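Local structure of Poly(A) ribonuclease POP2 (Saccharomyces cerevisiae, 1UOC) at residues Leu167-Met175 with Phe186-Phe197; Gly82-Lys92 with Ser251-Cys259. The protein degrades RNA from its 3' end with a preference for poly(A), and is a probably catalytic subunit of the CCR4-NOT deadenylase complex; this chain is the protein's RNase D domain. All coordinates share one frame; numbering follows the deposited sequence.

Overall arrangement
Both contacts pack helices of the DEDD-type nuclease domain, in which helices surround a central mixed sheet. Interaction 2 lays helix 247-264 along strand 77-86, near the middle of that sheet; interaction 1 joins helices 165-174 and 183-193, next to edge strand 197-199. Their centres lie 20 Å apart, their nearest atoms about 6 Å. Each lies close to residues of the predicted catalytic metal site: the side chain of Leu167 is about 4 Å from that of its neighbour Asp166 and about 10 Å from that of Ser44; that of Ser251 is about 4 Å from Ser44's. A xenon sits within interaction 1, about 11 Å from the side chain of Leu83 in interaction 2.

Interaction 1: Leu167-Met175 with Phe186-Phe197; sequences LGFLINILM and FEWWVHQYMPNF. With XE (xenon), chain D.
Ile171 is the knob of a knobs-into-holes contact, its side chain set among Phe186, Trp189, Val190 and Tyr193 where segments of two helices of the DEDD nuclease domain cross at 78°. CD1 of Ile171 presses against Val190 CG2 at 3.3 Å, a tight fit, and also touches Trp189 CB. One turn earlier Gly168 brings its backbone close: its CA meets the edge of the Phe186 ring at CE1, 3.6 Å away. Leu167 CD2 packs 4.1 Å from Val190 CG1 and lies over a face of Phe197. At the other end, Met175 puts its sulfur over the Trp189 indole as a Met-aromatic contact, SD lying 4.1 Å from the centroid of the five-membered ring. CG anti to the carbonyl carbon (chi1 -66°) and an extended chi2 carry SD to that face; Trp188 CZ3 covers the opposite one. Leu174 CD1 lies over a face of the Tyr193 ring. Farther out, Met146 of helix 138-146 touches both Leu174 and Tyr193, and Trp158 of strand 157-160 packs on Met194 and Phe197. Xenon occupies an apolar site between the helices, 3.5 Å from Ile171 CG1 and 3.9 Å from Tyr193 CB.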
loop_
_atom_site.group_PDB
_atom_site.type_symbol
_atom_site.label_atom_id
_atom_site.label_comp_id
_atom_site.label_asym_id
_atom_site.label_seq_id
_atom_site.Cartn_x
_atom_site.Cartn_y
_atom_site.Cartn_z
ATOM N N LEU A 167 1.366 -5.945 4.511
ATOM C CA LEU A 167 2.126 -5.855 5.754
ATOM C C LEU A 167 2.865 -7.165 6.000
ATOM O O LEU A 167 4.023 -7.170 6.417
ATOM C CB LEU A 167 1.180 -5.557 6.914
ATOM C CG LEU A 167 0.793 -4.086 7.097
ATOM C CD1 LEU A 167 0.748 -3.369 5.759
ATOM C CD2 LEU A 167 -0.542 -4.001 7.821
ATOM N N GLY A 168 2.188 -8.276 5.738
ATOM C CA GLY A 168 2.823 -9.569 5.911
ATOM C C GLY A 168 4.133 -9.524 5.157
ATOM O O GLY A 168 5.196 -9.775 5.725
ATOM N N PHE A 169 4.051 -9.186 3.871
ATOM C CA PHE A 169 5.224 -9.071 3.012
ATOM C C PHE A 169 6.240 -8.062 3.568
ATOM O O PHE A 169 7.397 -8.412 3.796
ATOM C CB PHE A 169 4.791 -8.659 1.601
ATOM C CG PHE A 169 5.840 -7.887 0.838
ATOM C CD1 PHE A 169 7.088 -8.450 0.570
ATOM C CD2 PHE A 169 5.586 -6.583 0.419
ATOM C CE1 PHE A 169 8.071 -7.718 -0.104
ATOM C CE2 PHE A 169 6.547 -5.850 -0.248
ATOM C CZ PHE A 169 7.799 -6.412 -0.514
ATOM N N LEU A 170 5.811 -6.817 3.777
ATOM C CA LEU A 170 6.698 -5.785 4.315
ATOM C C LEU A 170 7.467 -6.279 5.532
ATOM O O LEU A 170 8.691 -6.162 5.593
ATOM C CB LEU A 170 5.912 -4.526 4.700
ATOM C CG LEU A 170 5.805 -3.420 3.649
ATOM C CD1 LEU A 170 5.161 -2.177 4.256
ATOM C CD2 LEU A 170 7.198 -3.086 3.135
ATOM N N ILE A 171 6.741 -6.822 6.505
ATOM C CA ILE A 171 7.356 -7.345 7.715
ATOM C C ILE A 171 8.334 -8.460 7.354
ATOM O O ILE A 171 9.404 -8.569 7.940
ATOM C CB ILE A 171 6.280 -7.902 8.700
ATOM C CG1 ILE A 171 6.210 -7.019 9.943
ATOM C CG2 ILE A 171 6.607 -9.342 9.111
ATOM C CD1 ILE A 171 5.322 -7.580 11.018
ATOM N N ASN A 172 7.955 -9.283 6.384
ATOM C CA ASN A 172 8.784 -10.404 5.955
ATOM C C ASN A 172 10.154 -9.971 5.426
ATOM O O ASN A 172 11.158 -10.656 5.638
ATOM C CB ASN A 172 8.057 -11.202 4.874
ATOM C CG ASN A 172 8.725 -12.529 4.584
ATOM O OD1 ASN A 172 8.693 -13.018 3.457
ATOM N ND2 ASN A 172 9.323 -13.124 5.606
ATOM N N ILE A 173 10.190 -8.840 4.727
ATOM C CA ILE A 173 11.441 -8.338 4.173
ATOM C C ILE A 173 12.193 -7.488 5.190
ATOM O O ILE A 173 13.415 -7.580 5.308
ATOM C CB ILE A 173 11.206 -7.506 2.893
ATOM C CG1 ILE A 173 10.351 -6.279 3.199
ATOM C CG2 ILE A 173 10.529 -8.358 1.846
ATOM C CD1 ILE A 173 10.164 -5.346 2.010
ATOM N N LEU A 174 11.458 -6.665 5.931
ATOM C CA LEU A 174 12.063 -5.802 6.945
ATOM C C LEU A 174 12.748 -6.600 8.045
ATOM O O LEU A 174 13.693 -6.121 8.669
ATOM C CB LEU A 174 11.005 -4.889 7.575
ATOM C CG LEU A 174 10.511 -3.698 6.757
ATOM C CD1 LEU A 174 9.320 -3.056 7.459
ATOM C CD2 LEU A 174 11.646 -2.694 6.584
ATOM N N MET A 175 12.266 -7.814 8.286
ATOM C CA MET A 175 12.838 -8.660 9.326
ATOM C C MET A 175 13.882 -9.617 8.768
ATOM O O MET A 175 14.091 -9.679 7.552
ATOM C CB MET A 175 11.734 -9.447 10.047
ATOM C CG MET A 175 10.780 -8.569 10.855
ATOM S SD MET A 175 9.617 -9.498 11.885
ATOM C CE MET A 175 10.696 -9.991 13.210
ATOM N N PHE A 186 2.471 -11.681 15.029
ATOM C CA PHE A 186 2.520 -10.966 13.760
ATOM C C PHE A 186 2.034 -9.545 14.015
ATOM O O PHE A 186 2.681 -8.568 13.644
ATOM C CB PHE A 186 1.606 -11.663 12.747
ATOM C CG PHE A 186 1.333 -10.861 11.506
ATOM C CD1 PHE A 186 2.356 -10.541 10.625
ATOM C CD2 PHE A 186 0.031 -10.476 11.189
ATOM C CE1 PHE A 186 2.086 -9.851 9.434
ATOM C CE2 PHE A 186 -0.245 -9.791 10.008
ATOM C CZ PHE A 186 0.784 -9.480 9.131
ATOM N N GLU A 187 0.890 -9.438 14.666
ATOM C CA GLU A 187 0.321 -8.133 14.969
ATOM C C GLU A 187 1.255 -7.285 15.823
ATOM O O GLU A 187 1.342 -6.070 15.635
ATOM C CB GLU A 187 -1.028 -8.301 15.663
ATOM C CG GLU A 187 -2.081 -8.913 14.759
ATOM C CD GLU A 187 -3.457 -8.976 15.404
ATOM O OE1 GLU A 187 -4.434 -9.274 14.682
ATOM O OE2 GLU A 187 -3.564 -8.731 16.624
ATOM N N TRP A 188 1.956 -7.926 16.751
ATOM C CA TRP A 188 2.881 -7.209 17.619
ATOM C C TRP A 188 3.963 -6.529 16.782
ATOM O O TRP A 188 4.203 -5.339 16.923
ATOM C CB TRP A 188 3.541 -8.167 18.623
ATOM C CG TRP A 188 4.327 -7.449 19.689
ATOM C CD1 TRP A 188 3.836 -6.928 20.855
ATOM C CD2 TRP A 188 5.724 -7.111 19.655
ATOM N NE1 TRP A 188 4.838 -6.283 21.545
ATOM C CE2 TRP A 188 6.005 -6.378 20.835
ATOM C CE3 TRP A 188 6.761 -7.346 18.737
ATOM C CZ2 TRP A 188 7.285 -5.882 21.125
ATOM C CZ3 TRP A 188 8.040 -6.847 19.025
ATOM C CH2 TRP A 188 8.284 -6.121 20.211
ATOM N N TRP A 189 4.616 -7.287 15.909
ATOM C CA TRP A 189 5.671 -6.739 15.066
ATOM C C TRP A 189 5.162 -5.654 14.132
ATOM O O TRP A 189 5.836 -4.644 13.927
ATOM C CB TRP A 189 6.337 -7.848 14.250
ATOM C CG TRP A 189 7.323 -8.631 15.034
ATOM C CD1 TRP A 189 7.124 -9.842 15.641
ATOM C CD2 TRP A 189 8.669 -8.246 15.331
ATOM N NE1 TRP A 189 8.273 -10.234 16.299
ATOM C CE2 TRP A 189 9.234 -9.270 16.127
ATOM C CE3 TRP A 189 9.453 -7.129 15.011
ATOM C CZ2 TRP A 189 10.555 -9.214 16.600
ATOM C CZ3 TRP A 189 10.770 -7.073 15.484
ATOM C CH2 TRP A 189 11.301 -8.108 16.270
ATOM N N VAL A 190 3.980 -5.875 13.562
ATOM C CA VAL A 190 3.369 -4.911 12.661
ATOM C C VAL A 190 3.167 -3.580 13.379
ATOM O O VAL A 190 3.507 -2.528 12.830
ATOM C CB VAL A 190 2.001 -5.416 12.129
ATOM C CG1 VAL A 190 1.246 -4.284 11.444
ATOM C CG2 VAL A 190 2.214 -6.536 11.142
ATOM N N HIS A 191 2.636 -3.619 14.600
ATOM C CA HIS A 191 2.413 -2.380 15.345
ATOM C C HIS A 191 3.734 -1.699 15.690
ATOM O O HIS A 191 3.784 -0.483 15.821
ATOM C CB HIS A 191 1.594 -2.624 16.624
ATOM C CG HIS A 191 0.186 -3.073 16.366
ATOM N ND1 HIS A 191 -0.625 -2.486 15.414
ATOM C CD2 HIS A 191 -0.561 -4.044 16.945
ATOM C CE1 HIS A 191 -1.808 -3.076 15.420
ATOM N NE2 HIS A 191 -1.797 -4.025 16.340
ATOM N N GLN A 192 4.806 -2.477 15.821
ATOM C CA GLN A 192 6.123 -1.915 16.136
ATOM C C GLN A 192 6.727 -1.182 14.935
ATOM O O GLN A 192 7.337 -0.130 15.097
ATOM C CB GLN A 192 7.080 -3.021 16.605
ATOM C CG GLN A 192 6.766 -3.569 18.009
ATOM C CD GLN A 192 6.687 -2.455 19.036
ATOM O OE1 GLN A 192 7.458 -1.502 18.987
ATOM N NE2 GLN A 192 5.758 -2.567 19.964
ATOM N N TYR A 193 6.557 -1.735 13.731
ATOM C CA TYR A 193 7.077 -1.095 12.521
ATOM C C TYR A 193 6.161 0.008 12.016
ATOM O O TYR A 193 6.623 0.996 11.438
ATOM C CB TYR A 193 7.280 -2.117 11.399
ATOM C CG TYR A 193 8.500 -2.988 11.589
ATOM C CD1 TYR A 193 8.374 -4.353 11.822
ATOM C CD2 TYR A 193 9.788 -2.438 11.553
ATOM C CE1 TYR A 193 9.499 -5.153 12.022
ATOM C CE2 TYR A 193 10.911 -3.226 11.748
ATOM C CZ TYR A 193 10.759 -4.580 11.983
ATOM O OH TYR A 193 11.874 -5.355 12.198
ATOM N N MET A 194 4.859 -0.161 12.228
ATOM C CA MET A 194 3.887 0.837 11.781
ATOM C C MET A 194 2.941 1.137 12.930
ATOM O O MET A 194 1.817 0.626 12.978
ATOM C CB MET A 194 3.078 0.317 10.581
ATOM C CG MET A 194 3.907 -0.119 9.399
ATOM S SD MET A 194 2.888 -0.532 7.972
ATOM C CE MET A 194 1.816 -1.713 8.711
ATOM N N PRO A 195 3.395 1.963 13.884
ATOM C CA PRO A 195 2.618 2.356 15.068
ATOM C C PRO A 195 1.359 3.171 14.779
ATOM O O PRO A 195 0.555 3.431 15.676
ATOM C CB PRO A 195 3.639 3.137 15.905
ATOM C CG PRO A 195 4.562 3.729 14.851
ATOM C CD PRO A 195 4.736 2.578 13.893
ATOM N N ASN A 196 1.182 3.570 13.527
ATOM C CA ASN A 196 0.018 4.376 13.164
ATOM C C ASN A 196 -0.416 4.001 11.753
ATOM O O ASN A 196 0.188 4.435 10.777
ATOM C CB ASN A 196 0.405 5.863 13.241
ATOM C CG ASN A 196 -0.779 6.796 13.106
ATOM O OD1 ASN A 196 -1.911 6.368 12.885
ATOM N ND2 ASN A 196 -0.516 8.090 13.231
ATOM N N PHE A 197 -1.455 3.185 11.626
ATOM C CA PHE A 197 -1.874 2.799 10.292
ATOM C C PHE A 197 -3.357 2.497 10.155
ATOM O O PHE A 197 -4.052 2.221 11.131
ATOM C CB PHE A 197 -1.025 1.609 9.806
ATOM C CG PHE A 197 -1.526 0.258 10.252
ATOM C CD1 PHE A 197 -2.589 -0.352 9.598
ATOM C CD2 PHE A 197 -0.915 -0.414 11.304
ATOM C CE1 PHE A 197 -3.042 -1.609 9.980
ATOM C CE2 PHE A 197 -1.357 -1.677 11.700
ATOM C CZ PHE A 197 -2.425 -2.276 11.035
HETATM XE XE XE D . 5.179 -3.989 8.629
#

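Interaction 2: Gly82-Lys92 with Ser251-Cys259; sequences GLSLSDANGNK and SLLMLLSFC
With CG opposite its backbone N (chi1 -174°), Leu255 sends CD2 from the helix toward Ser86, whose OG, held between N and the carbonyl carbon, lies 3.4 Å from that methyl. The same serine hydroxyl donates to Asp87 O in the carbonyl plane, on a lone pair. Lys92 runs back alongside the strand, its chain bent at chi4 (-74°), and NZ donates to Ser84 OG at 2.9 Å and to Leu85 O at 2.7 Å, meeting that carbonyl from above its plane; Ser98 is a further partner of the ammonium. Its CE rests on Leu252 CD1 at 3.8 Å. In this DEDD nuclease of the RNase H-like clan, the contact packs helix 247-264 against a central strand, the short segments inclined at 32°. Ser251 meets the strand at Gly82, where a side chain would crowd OG; that hydroxyl is hydrogen-bonded to Gly248 O within its own helix. A methionine in place of Lys92 has no ammonium, and Leu85 O and Ser84 OG would probably lose the bridge between them, although Ser84 would keep Thr99. Beyond the strand, a type I turn from Asp87 to Gly90 folds over the helix. Asn91 N donates to Asp87 OD2 from above the carboxylate plane, and Cys259 CB packs 3.6 Å from Gly90 CA.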
loop_
_atom_site.group_PDB
_atom_site.type_symbol
_atom_site.label_atom_id
_atom_site.label_comp_id
_atom_site.label_asym_id
_atom_site.label_seq_id
_atom_site.Cartn_x
_atom_site.Cartn_y
_atom_site.Cartn_z
ATOM N N GLY A 82 4.073 0.113 -4.851
ATOM C CA GLY A 82 3.871 1.546 -4.933
ATOM C C GLY A 82 3.793 2.240 -3.580
ATOM O O GLY A 82 3.303 1.671 -2.610
ATOM N N LEU A 83 4.309 3.466 -3.512
ATOM C CA LEU A 83 4.258 4.277 -2.293
ATOM C C LEU A 83 3.840 5.669 -2.724
ATOM O O LEU A 83 4.357 6.209 -3.697
ATOM C CB LEU A 83 5.623 4.385 -1.599
ATOM C CG LEU A 83 6.215 3.178 -0.878
ATOM C CD1 LEU A 83 7.517 3.611 -0.197
ATOM C CD2 LEU A 83 5.219 2.620 0.147
ATOM N N SER A 84 2.888 6.246 -2.007
ATOM C CA SER A 84 2.434 7.584 -2.319
ATOM C C SER A 84 2.460 8.370 -1.009
ATOM O O SER A 84 2.140 7.824 0.054
ATOM C CB SER A 84 1.016 7.545 -2.892
ATOM O OG SER A 84 0.737 8.738 -3.598
ATOM N N LEU A 85 2.856 9.639 -1.092
ATOM C CA LEU A 85 2.928 10.496 0.088
ATOM C C LEU A 85 2.071 11.745 -0.031
ATOM O O LEU A 85 1.920 12.305 -1.126
ATOM C CB LEU A 85 4.377 10.930 0.314
ATOM C CG LEU A 85 5.289 10.074 1.184
ATOM C CD1 LEU A 85 5.265 8.643 0.710
ATOM C CD2 LEU A 85 6.705 10.645 1.103
ATOM N N SER A 86 1.517 12.181 1.093
ATOM C CA SER A 86 0.721 13.400 1.157
ATOM C C SER A 86 0.551 13.760 2.629
ATOM O O SER A 86 0.914 12.973 3.509
ATOM C CB SER A 86 -0.660 13.209 0.533
ATOM O OG SER A 86 -1.545 12.596 1.467
ATOM N N ASP A 87 0.009 14.946 2.902
ATOM C CA ASP A 87 -0.237 15.344 4.284
ATOM C C ASP A 87 -1.628 14.814 4.630
ATOM O O ASP A 87 -2.256 14.141 3.810
ATOM C CB ASP A 87 -0.141 16.880 4.446
ATOM C CG ASP A 87 -1.260 17.645 3.735
ATOM O OD1 ASP A 87 -1.145 18.889 3.662
ATOM O OD2 ASP A 87 -2.247 17.037 3.261
ATOM N N ALA A 88 -2.115 15.113 5.827
ATOM C CA ALA A 88 -3.417 14.614 6.262
ATOM C C ALA A 88 -4.588 15.066 5.391
ATOM O O ALA A 88 -5.597 14.371 5.295
ATOM C CB ALA A 88 -3.667 15.015 7.732
ATOM N N ASN A 89 -4.455 16.216 4.745
ATOM C CA ASN A 89 -5.537 16.725 3.909
ATOM C C ASN A 89 -5.404 16.361 2.448
ATOM O O ASN A 89 -6.132 16.893 1.607
ATOM C CB ASN A 89 -5.638 18.238 4.047
ATOM C CG ASN A 89 -6.088 18.661 5.429
ATOM O OD1 ASN A 89 -5.382 19.389 6.124
ATOM N ND2 ASN A 89 -7.269 18.201 5.837
ATOM N N GLY A 90 -4.468 15.467 2.141
ATOM C CA GLY A 90 -4.288 15.040 0.764
ATOM C C GLY A 90 -3.469 15.968 -0.114
ATOM O O GLY A 90 -3.395 15.763 -1.327
ATOM N N ASN A 91 -2.862 16.993 0.482
ATOM C CA ASN A 91 -2.028 17.918 -0.271
ATOM C C ASN A 91 -0.730 17.205 -0.607
ATOM O O ASN A 91 -0.259 16.364 0.168
ATOM C CB ASN A 91 -1.700 19.154 0.560
ATOM C CG ASN A 91 -2.931 19.927 0.961
ATOM O OD1 ASN A 91 -2.990 20.479 2.061
ATOM N ND2 ASN A 91 -3.920 19.989 0.068
ATOM N N LYS A 92 -0.157 17.553 -1.757
ATOM C CA LYS A 92 1.089 16.964 -2.217
ATOM C C LYS A 92 2.001 18.071 -2.741
ATOM O O LYS A 92 1.541 19.175 -3.034
ATOM C CB LYS A 92 0.797 15.950 -3.325
ATOM C CG LYS A 92 0.037 14.693 -2.852
ATOM C CD LYS A 92 -0.384 13.819 -4.056
ATOM C CE LYS A 92 -0.541 12.339 -3.693
ATOM N NZ LYS A 92 0.771 11.633 -3.482
ATOM N N SER A 251 -1.466 2.840 -5.272
ATOM C CA SER A 251 -1.122 3.431 -3.982
ATOM C C SER A 251 -1.630 4.862 -4.016
ATOM O O SER A 251 -2.158 5.370 -3.034
ATOM C CB SER A 251 0.398 3.392 -3.722
ATOM O OG SER A 251 1.124 4.238 -4.614
ATOM N N LEU A 252 -1.497 5.499 -5.174
ATOM C CA LEU A 252 -1.967 6.861 -5.350
ATOM C C LEU A 252 -3.491 6.978 -5.155
ATOM O O LEU A 252 -3.969 7.867 -4.449
ATOM C CB LEU A 252 -1.570 7.374 -6.743
ATOM C CG LEU A 252 -2.208 8.699 -7.183
ATOM C CD1 LEU A 252 -1.924 9.809 -6.166
ATOM C CD2 LEU A 252 -1.671 9.065 -8.564
ATOM N N LEU A 253 -4.246 6.076 -5.774
ATOM C CA LEU A 253 -5.707 6.096 -5.679
ATOM C C LEU A 253 -6.146 5.899 -4.239
ATOM O O LEU A 253 -7.091 6.532 -3.760
ATOM C CB LEU A 253 -6.315 4.984 -6.562
ATOM C CG LEU A 253 -7.842 4.992 -6.747
ATOM C CD1 LEU A 253 -8.289 6.347 -7.277
ATOM C CD2 LEU A 253 -8.267 3.882 -7.718
ATOM N N MET A 254 -5.448 4.995 -3.568
ATOM C CA MET A 254 -5.688 4.644 -2.176
ATOM C C MET A 254 -5.576 5.874 -1.287
ATOM O O MET A 254 -6.492 6.196 -0.533
ATOM C CB MET A 254 -4.639 3.612 -1.764
ATOM C CG MET A 254 -4.974 2.742 -0.582
ATOM S SD MET A 254 -3.613 1.599 -0.246
ATOM C CE MET A 254 -3.586 0.691 -1.787
ATOM N N LEU A 255 -4.443 6.566 -1.375
ATOM C CA LEU A 255 -4.200 7.766 -0.565
ATOM C C LEU A 255 -5.190 8.912 -0.859
ATOM O O LEU A 255 -5.654 9.599 0.051
ATOM C CB LEU A 255 -2.768 8.252 -0.800
ATOM C CG LEU A 255 -2.281 9.405 0.065
ATOM C CD1 LEU A 255 -2.282 8.954 1.534
ATOM C CD2 LEU A 255 -0.889 9.843 -0.375
ATOM N N LEU A 256 -5.484 9.123 -2.138
ATOM C CA LEU A 256 -6.418 10.170 -2.564
ATOM C C LEU A 256 -7.775 9.882 -1.941
ATOM O O LEU A 256 -8.439 10.766 -1.401
ATOM C CB LEU A 256 -6.550 10.145 -4.092
ATOM C CG LEU A 256 -6.019 11.262 -4.990
ATOM C CD1 LEU A 256 -4.960 12.082 -4.283
ATOM C CD2 LEU A 256 -5.491 10.621 -6.279
ATOM N N SER A 257 -8.178 8.620 -2.028
ATOM C CA SER A 257 -9.450 8.187 -1.486
ATOM C C SER A 257 -9.486 8.322 0.029
ATOM O O SER A 257 -10.465 8.808 0.583
ATOM C CB SER A 257 -9.737 6.738 -1.903
ATOM O OG SER A 257 -9.916 6.650 -3.309
ATOM N N PHE A 258 -8.418 7.907 0.702
ATOM C CA PHE A 258 -8.383 8.014 2.155
ATOM C C PHE A 258 -8.558 9.456 2.615
ATOM O O PHE A 258 -9.392 9.755 3.463
ATOM C CB PHE A 258 -7.055 7.497 2.719
ATOM C CG PHE A 258 -6.959 7.619 4.198
ATOM C CD1 PHE A 258 -7.577 6.685 5.026
ATOM C CD2 PHE A 258 -6.325 8.715 4.776
ATOM C CE1 PHE A 258 -7.571 6.847 6.416
ATOM C CE2 PHE A 258 -6.313 8.888 6.159
ATOM C CZ PHE A 258 -6.941 7.948 6.984
ATOM N N CYS A 259 -7.744 10.347 2.068
ATOM C CA CYS A 259 -7.798 11.739 2.459
ATOM C C CYS A 259 -9.113 12.446 2.099
ATOM O O CYS A 259 -9.561 13.328 2.830
ATOM C CB CYS A 259 -6.593 12.473 1.864
ATOM S SG CYS A 259 -5.018 11.922 2.561
#